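Local coordinates for proximal thread matrix protein 1 (Mytilus galloprovincialis, PDB 4CN9) that probably binds collagen in the mussel byssus through paired von Willebrand factor type A domains, and carries zinc ions, one of them in a MIDAS motif, at residues A[319-322]-A[323-327]. Residues are numbered along the deposited sequence; the frame is centred on the assembly and turned at random.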
loop_
_atom_site.group_PDB
_atom_site.type_symbol
_atom_site.label_atom_id
_atom_site.label_comp_id
_atom_site.label_asym_id
_atom_site.label_seq_id
_atom_site.Cartn_x
_atom_site.Cartn_y
_atom_site.Cartn_z
ATOM N N ALA A 319 29.315 6.325 -7.028
ATOM C CA ALA A 319 30.385 7.003 -6.317
ATOM C C ALA A 319 30.052 8.481 -6.128
ATOM O O ALA A 319 30.251 9.029 -5.046
ATOM C CB ALA A 319 31.716 6.832 -7.043
ATOM N N ASP A 320 29.543 9.128 -7.174
ATOM C CA ASP A 320 29.156 10.540 -7.067
ATOM C C ASP A 320 27.969 10.722 -6.103
ATOM O O ASP A 320 27.945 11.637 -5.289
ATOM C CB ASP A 320 28.772 11.110 -8.432
ATOM C CG ASP A 320 29.973 11.339 -9.348
ATOM O OD1 ASP A 320 31.112 11.463 -8.842
ATOM O OD2 ASP A 320 29.756 11.389 -10.583
ATOM N N ILE A 321 26.973 9.857 -6.213
ATOM C CA ILE A 321 25.810 9.957 -5.336
ATOM C C ILE A 321 26.219 9.795 -3.874
ATOM O O ILE A 321 25.860 10.610 -3.025
ATOM C CB ILE A 321 24.737 8.941 -5.725
ATOM C CG1 ILE A 321 24.164 9.321 -7.078
ATOM C CG2 ILE A 321 23.635 8.891 -4.654
ATOM C CD1 ILE A 321 23.371 8.238 -7.738
ATOM N N LYS A 322 27.007 8.768 -3.581
ATOM C CA LYS A 322 27.443 8.539 -2.209
ATOM C C LYS A 322 28.327 9.662 -1.668
ATOM O O LYS A 322 28.191 10.049 -0.523
ATOM C CB LYS A 322 28.153 7.189 -2.101
ATOM C CG LYS A 322 27.238 6.046 -2.476
ATOM C CD LYS A 322 27.856 4.680 -2.206
ATOM C CE LYS A 322 29.078 4.410 -3.032
ATOM N NZ LYS A 322 29.712 3.143 -2.566
ATOM N N GLY A 323 29.235 10.179 -2.487
ATOM C CA GLY A 323 30.066 11.292 -2.067
ATOM C C GLY A 323 29.245 12.556 -1.851
ATOM O O GLY A 323 29.559 13.362 -0.985
ATOM N N ALA A 324 28.183 12.735 -2.632
ATOM C CA ALA A 324 27.317 13.900 -2.442
ATOM C C ALA A 324 26.558 13.795 -1.118
ATOM O O ALA A 324 26.401 14.790 -0.390
ATOM C CB ALA A 324 26.353 14.047 -3.611
ATOM N N ILE A 325 26.094 12.591 -0.800
ATOM C CA ILE A 325 25.416 12.364 0.476
ATOM C C ILE A 325 26.342 12.722 1.640
ATOM O O ILE A 325 25.938 13.377 2.609
ATOM C CB ILE A 325 24.950 10.896 0.590
ATOM C CG1 ILE A 325 23.714 10.687 -0.297
ATOM C CG2 ILE A 325 24.635 10.541 2.026
ATOM C CD1 ILE A 325 23.396 9.258 -0.575
ATOM N N ASP A 326 27.605 12.337 1.513
ATOM C CA ASP A 326 28.574 12.535 2.585
ATOM C C ASP A 326 28.955 13.994 2.835
ATOM O O ASP A 326 29.344 14.356 3.950
ATOM C CB ASP A 326 29.825 11.713 2.300
ATOM C CG ASP A 326 29.787 10.354 2.970
ATOM O OD1 ASP A 326 29.014 10.192 3.932
ATOM O OD2 ASP A 326 30.516 9.452 2.529
ATOM N N LYS A 327 28.851 14.821 1.801
ATOM C CA LYS A 327 29.154 16.242 1.911
ATOM C C LYS A 327 28.062 17.060 2.606
ATOM O O LYS A 327 28.284 18.210 2.985
ATOM C CB LYS A 327 29.403 16.832 0.515
ATOM C CG LYS A 327 30.779 16.537 -0.055
ATOM C CD LYS A 327 31.008 17.264 -1.381
ATOM C CE LYS A 327 31.845 16.415 -2.331
ATOM N NZ LYS A 327 31.952 17.010 -3.698
#
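Ile325 reaches back one helical turn to the side chain of Ile321, its CD1 coming to 4.1 Å from CG2 of Ile321, and the two branched side chains cross at a slant. With CG1 of Ile325 beside its own backbone N and anti to the carbonyl carbon (chi1 -75°), and the branch extended beyond it (chi2 164°), CD1 points back along the helix, and CG1 lies 3.5 Å from the carbonyl O of Ile321. That same oxygen accepts the amide of Ile325 at 3.0 Å. Gly323 N to Ala319 O, Ala324 N to Asp320 O and Asp326 N to Lys322 O repeat the i+4 to i (N-H to C=O) pattern of an alpha helix. The methyl of Ala324 lies 3.3 Å from Asp320 O, on the buried side of the helix. Lys322 and Asp326, also one turn apart, direct their charged ends to another helix, forming salt bridges with Asp285 and Lys281 respectively. Helix 318-327 thus packs against helix 272-285 through both charge pairs and apolar contacts, while Ile321 and Ile325 meet Phe297 and Val299 of strand 295-302, respectively, and Ala324 touches Phe310 of edge strand 306-310, on the flank of the second von Willebrand factor type A domain.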